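Local coordinates for hypothetical protein TTHA1785 (Thermus thermophilus, PDB 2EPG) that probably joins RNA ends as a GTP- and manganese-dependent RNA ligase of the RtcB family, through a GMP-histidine intermediate, at residues E228-A233 against R375-P380; R361-G366 against K399-S404. All coordinates share one frame; numbering follows the deposited sequence.

Interaction 1 of 2, residues E228-A233 against R375-P380; sequences EEAALA and RRVGQP
E229, the first residue of the helical segment 228-233 to meet the loop 375-380, does so with its aliphatic part as well as its carboxylate. With CG anti to the backbone N (chi1 175°) and the rest extended, the chain is carried alongside V377, the two side chains running past each other in opposite directions, and it lays CG, CD and OE1 along one methyl; E229 OE1 comes to 3.8 Å from V377 CG1. One residue on, A230 brings backbone and methyl together: its CA is 4.0 Å from V377 CG1, and its CB 4.2 Å from V377 CB. The arrangement is a valine of the loop set against two alanines and the flank of a glutamate on the helix; through it the loop before strand 380-383 docks on helix 228-234 by van der Waals contact alone. F234, at the end of the same helix, also touches V377, while V476 of strand 474-486 packs against A230. A turn after E229, A233 meets the other branch of the valine, with A233 CB 3.9 Å from V377 CG2 and nearly as close to CG1.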
loop_
_atom_site.group_PDB
_atom_site.type_symbol
_atom_site.label_atom_id
_atom_site.label_comp_id
_atom_site.label_asym_id
_atom_site.label_seq_id
_atom_site.Cartn_x
_atom_site.Cartn_y
_atom_site.Cartn_z
ATOM N N GLU A 228 -23.583 -3.571 4.045
ATOM C CA GLU A 228 -23.863 -4.823 4.713
ATOM C C GLU A 228 -23.414 -6.030 3.903
ATOM O O GLU A 228 -22.871 -6.986 4.458
ATOM C CB GLU A 228 -25.360 -4.908 5.021
ATOM C CG GLU A 228 -25.672 -5.624 6.320
ATOM C CD GLU A 228 -24.928 -5.013 7.502
ATOM O OE1 GLU A 228 -25.245 -3.857 7.870
ATOM O OE2 GLU A 228 -24.017 -5.691 8.045
ATOM N N GLU A 229 -23.627 -5.990 2.593
ATOM C CA GLU A 229 -23.244 -7.113 1.744
ATOM C C GLU A 229 -21.725 -7.312 1.682
ATOM O O GLU A 229 -21.239 -8.428 1.807
ATOM C CB GLU A 229 -23.776 -6.930 0.321
ATOM C CG GLU A 229 -23.288 -8.034 -0.609
ATOM C CD GLU A 229 -23.508 -7.735 -2.083
ATOM O OE1 GLU A 229 -23.107 -6.642 -2.552
ATOM O OE2 GLU A 229 -24.068 -8.607 -2.778
ATOM N N ALA A 230 -20.974 -6.232 1.482
ATOM C CA ALA A 230 -19.519 -6.340 1.417
ATOM C C ALA A 230 -18.963 -6.689 2.797
ATOM O O ALA A 230 -18.030 -7.474 2.914
ATOM C CB ALA A 230 -18.912 -5.023 0.912
ATOM N N ALA A 231 -19.544 -6.120 3.844
ATOM C CA ALA A 231 -19.057 -6.390 5.188
ATOM C C ALA A 231 -19.202 -7.868 5.504
ATOM O O ALA A 231 -18.275 -8.482 6.023
ATOM C CB ALA A 231 -19.810 -5.533 6.225
ATOM N N LEU A 232 -20.361 -8.439 5.174
ATOM C CA LEU A 232 -20.607 -9.860 5.397
ATOM C C LEU A 232 -19.574 -10.681 4.637
ATOM O O LEU A 232 -18.972 -11.605 5.186
ATOM C CB LEU A 232 -22.000 -10.260 4.897
ATOM C CG LEU A 232 -22.254 -11.772 4.961
ATOM C CD1 LEU A 232 -22.386 -12.188 6.432
ATOM C CD2 LEU A 232 -23.518 -12.145 4.178
ATOM N N ALA A 233 -19.385 -10.346 3.363
ATOM C CA ALA A 233 -18.422 -11.045 2.536
ATOM C C ALA A 233 -17.000 -10.926 3.092
ATOM O O ALA A 233 -16.244 -11.884 3.028
ATOM C CB ALA A 233 -18.476 -10.511 1.099
ATOM N N ARG A 375 -14.932 -12.110 -4.394
ATOM C CA ARG A 375 -15.124 -11.852 -5.804
ATOM C C ARG A 375 -16.435 -11.183 -6.195
ATOM O O ARG A 375 -16.462 -10.378 -7.126
ATOM C CB ARG A 375 -14.899 -13.147 -6.601
ATOM C CG ARG A 375 -14.685 -12.915 -8.104
ATOM C CD ARG A 375 -14.109 -14.146 -8.795
ATOM N NE ARG A 375 -12.830 -14.552 -8.205
ATOM C CZ ARG A 375 -12.339 -15.793 -8.238
ATOM N NH1 ARG A 375 -11.169 -16.061 -7.672
ATOM N NH2 ARG A 375 -13.016 -16.769 -8.828
ATOM N N ARG A 376 -17.515 -11.489 -5.484
ATOM C CA ARG A 376 -18.793 -10.870 -5.804
ATOM C C ARG A 376 -18.854 -9.403 -5.414
ATOM O O ARG A 376 -19.556 -8.629 -6.050
ATOM C CB ARG A 376 -19.953 -11.601 -5.106
ATOM C CG ARG A 376 -20.202 -13.005 -5.617
ATOM C CD ARG A 376 -21.261 -13.733 -4.797
ATOM N NE ARG A 376 -21.333 -15.141 -5.186
ATOM C CZ ARG A 376 -21.986 -16.085 -4.511
ATOM N NH1 ARG A 376 -21.987 -17.341 -4.955
ATOM N NH2 ARG A 376 -22.636 -15.780 -3.392
ATOM N N VAL A 377 -18.128 -9.008 -4.376
ATOM C CA VAL A 377 -18.202 -7.622 -3.928
ATOM C C VAL A 377 -17.006 -6.745 -4.258
ATOM O O VAL A 377 -17.090 -5.529 -4.137
ATOM C CB VAL A 377 -18.443 -7.545 -2.400
ATOM C CG1 VAL A 377 -19.692 -8.316 -2.034
ATOM C CG2 VAL A 377 -17.228 -8.086 -1.655
ATOM N N GLY A 378 -15.903 -7.355 -4.681
ATOM C CA GLY A 378 -14.713 -6.582 -5.001
ATOM C C GLY A 378 -13.587 -6.748 -3.979
ATOM O O GLY A 378 -13.808 -7.194 -2.855
ATOM N N GLN A 379 -12.378 -6.369 -4.371
ATOM C CA GLN A 379 -11.203 -6.476 -3.518
ATOM C C GLN A 379 -11.256 -5.502 -2.347
ATOM O O GLN A 379 -11.672 -4.360 -2.500
ATOM C CB GLN A 379 -9.948 -6.153 -4.342
ATOM C CG GLN A 379 -8.610 -6.227 -3.567
ATOM C CD GLN A 379 -7.564 -5.362 -4.215
ATOM O OE1 GLN A 379 -7.098 -5.642 -5.324
ATOM N NE2 GLN A 379 -7.211 -4.281 -3.548
ATOM N N PRO A 380 -10.830 -5.943 -1.155
ATOM C CA PRO A 380 -10.850 -5.018 -0.017
ATOM C C PRO A 380 -9.784 -3.931 -0.274
ATOM O O PRO A 380 -8.738 -4.200 -0.874
ATOM C CB PRO A 380 -10.452 -5.905 1.175
ATOM C CG PRO A 380 -10.858 -7.300 0.747
ATOM C CD PRO A 380 -10.510 -7.320 -0.729
#

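Interaction 2 of 2, residues R361-G366 against K399-S404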
loop_
_atom_site.group_PDB
_atom_site.type_symbol
_atom_site.label_atom_id
_atom_site.label_comp_id
_atom_site.label_asym_id
_atom_site.label_seq_id
_atom_site.Cartn_x
_atom_site.Cartn_y
_atom_site.Cartn_z
ATOM N N ARG A 361 -4.085 -0.890 -5.334
ATOM C CA ARG A 361 -4.655 -1.675 -6.408
ATOM C C ARG A 361 -6.042 -1.866 -5.816
ATOM O O ARG A 361 -6.180 -2.023 -4.604
ATOM C CB ARG A 361 -3.974 -3.040 -6.553
ATOM C CG ARG A 361 -4.408 -3.785 -7.801
ATOM C CD ARG A 361 -3.933 -5.239 -7.807
ATOM N NE ARG A 361 -4.651 -6.050 -6.831
ATOM C CZ ARG A 361 -4.517 -7.370 -6.722
ATOM N NH1 ARG A 361 -5.208 -8.044 -5.811
ATOM N NH2 ARG A 361 -3.684 -8.018 -7.521
ATOM N N ALA A 362 -7.063 -1.859 -6.655
ATOM C CA ALA A 362 -8.422 -1.983 -6.146
ATOM C C ALA A 362 -9.301 -2.677 -7.166
ATOM O O ALA A 362 -10.198 -2.057 -7.757
ATOM C CB ALA A 362 -8.966 -0.593 -5.831
ATOM N N PHE A 363 -9.023 -3.962 -7.382
ATOM C CA PHE A 363 -9.781 -4.746 -8.332
ATOM C C PHE A 363 -11.255 -4.885 -7.947
ATOM O O PHE A 363 -11.626 -4.869 -6.755
ATOM C CB PHE A 363 -9.116 -6.109 -8.525
ATOM C CG PHE A 363 -7.850 -6.051 -9.351
ATOM C CD1 PHE A 363 -7.028 -7.167 -9.469
ATOM C CD2 PHE A 363 -7.475 -4.866 -9.992
ATOM C CE1 PHE A 363 -5.851 -7.108 -10.213
ATOM C CE2 PHE A 363 -6.299 -4.788 -10.744
ATOM C CZ PHE A 363 -5.480 -5.914 -10.855
ATOM N N GLY A 364 -12.099 -5.006 -8.968
ATOM C CA GLY A 364 -13.529 -5.092 -8.731
ATOM C C GLY A 364 -14.163 -6.459 -8.854
ATOM O O GLY A 364 -13.483 -7.444 -9.155
ATOM N N PRO A 365 -15.488 -6.536 -8.650
ATOM C CA PRO A 365 -16.278 -7.776 -8.725
ATOM C C PRO A 365 -15.962 -8.603 -9.971
ATOM O O PRO A 365 -15.779 -8.058 -11.054
ATOM C CB PRO A 365 -17.719 -7.266 -8.716
ATOM C CG PRO A 365 -17.618 -6.021 -7.847
ATOM C CD PRO A 365 -16.357 -5.370 -8.396
ATOM N N GLY A 366 -15.884 -9.920 -9.801
ATOM C CA GLY A 366 -15.598 -10.803 -10.919
ATOM C C GLY A 366 -14.136 -11.000 -11.306
ATOM O O GLY A 366 -13.825 -11.903 -12.082
ATOM N N LYS A 399 -16.130 0.232 -12.031
ATOM C CA LYS A 399 -15.825 1.518 -12.662
ATOM C C LYS A 399 -14.331 1.819 -12.612
ATOM O O LYS A 399 -13.761 2.358 -13.570
ATOM C CB LYS A 399 -16.588 2.659 -11.989
ATOM C CG LYS A 399 -16.248 4.016 -12.582
ATOM C CD LYS A 399 -17.127 5.117 -12.020
ATOM C CE LYS A 399 -16.913 6.405 -12.769
ATOM N NZ LYS A 399 -17.788 7.499 -12.232
ATOM N N ALA A 400 -13.708 1.480 -11.488
ATOM C CA ALA A 400 -12.272 1.682 -11.308
ATOM C C ALA A 400 -11.511 0.881 -12.361
ATOM O O ALA A 400 -10.480 1.327 -12.851
ATOM C CB ALA A 400 -11.839 1.223 -9.880
HETATM N N MSE A 401 -12.007 -0.302 -12.707
HETATM C CA MSE A 401 -11.337 -1.110 -13.721
HETATM C C MSE A 401 -11.299 -0.319 -15.030
HETATM O O MSE A 401 -10.341 -0.418 -15.795
HETATM C CB MSE A 401 -12.070 -2.436 -13.980
HETATM C CG MSE A 401 -12.036 -3.460 -12.847
HETATM SE SE MSE A 401 -10.270 -3.988 -12.104
HETATM C CE MSE A 401 -9.321 -4.521 -13.725
ATOM N N GLU A 402 -12.345 0.464 -15.286
ATOM C CA GLU A 402 -12.408 1.253 -16.514
ATOM C C GLU A 402 -11.632 2.573 -16.440
ATOM O O GLU A 402 -10.857 2.905 -17.342
ATOM C CB GLU A 402 -13.865 1.592 -16.841
ATOM C CG GLU A 402 -14.736 0.409 -17.260
ATOM C CD GLU A 402 -14.497 -0.019 -18.696
ATOM O OE1 GLU A 402 -13.614 0.581 -19.368
ATOM O OE2 GLU A 402 -15.190 -0.960 -19.147
ATOM N N VAL A 403 -11.823 3.315 -15.355
ATOM C CA VAL A 403 -11.222 4.640 -15.252
ATOM C C VAL A 403 -9.957 4.907 -14.462
ATOM O O VAL A 403 -9.427 6.012 -14.548
ATOM C CB VAL A 403 -12.276 5.673 -14.762
ATOM C CG1 VAL A 403 -13.583 5.488 -15.565
ATOM C CG2 VAL A 403 -12.531 5.516 -13.255
ATOM N N SER A 404 -9.455 3.941 -13.698
ATOM C CA SER A 404 -8.249 4.212 -12.913
ATOM C C SER A 404 -7.277 3.055 -12.910
ATOM O O SER A 404 -6.498 2.912 -11.973
ATOM C CB SER A 404 -8.637 4.555 -11.461
ATOM O OG SER A 404 -9.271 3.466 -10.806
#
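The ring of F363 has M401 at an oblique angle to it and R361, from its own segment, over one face. R361 CD sits 3.5 Å above the ring plane, offset toward the rim, and F363 CD1 in turn lies over the centre of the guanidinium, so the two flat groups of 361-366 overlap. H367 also stacks with this ring. The selenium of M401, a selenomethionine, approaches from the helix: M401 SE is 3.6 Å from F363 CD2 and 4.6 Å from the ring centroid, 51° off the normal. This is a Met-aromatic contact, with selenium in the place of sulfur. M401 reaches it by bending at chi2 (-54°) and chi3, which turns the end of the chain back toward the loop. The same selenium, M401 SE, also rests 3.8 Å from G364 N. Beside it the methyl of A400 faces the loop, A400 CB being 4.2 Å from A362 O. The packing is chiefly apolar; the side chain of A362 lies about 10 Å from those of H339 and H410, both predicted to bind GMP. In the fold, helix 398-403 lies against the loop that follows strand 360-361, backbone bonds tie both A362 and A400 to G406, just before strand 407-408, and strand 332-347 adds E345 against F363.

The centres of interactions 1 and 2 lie about 14 Å apart, on the same side of the chain's centre, and their segments alternate along the sequence: 228-233, 361-366, 375-380, 399-404. Both use the single loop that runs from strand 360-361 to strand 380-383, its beginning in interaction 2 and its end in interaction 1. The two parts of this loop are joined directly, Q379 NE2 lying 2.7 Å from R361 O and R375 O 2.8 Å from G366 N, both probable hydrogen bonds. One connection is thus packed between helix 228-234 and helix 398-403, linking parts of the RtcB family fold that are far apart in sequence.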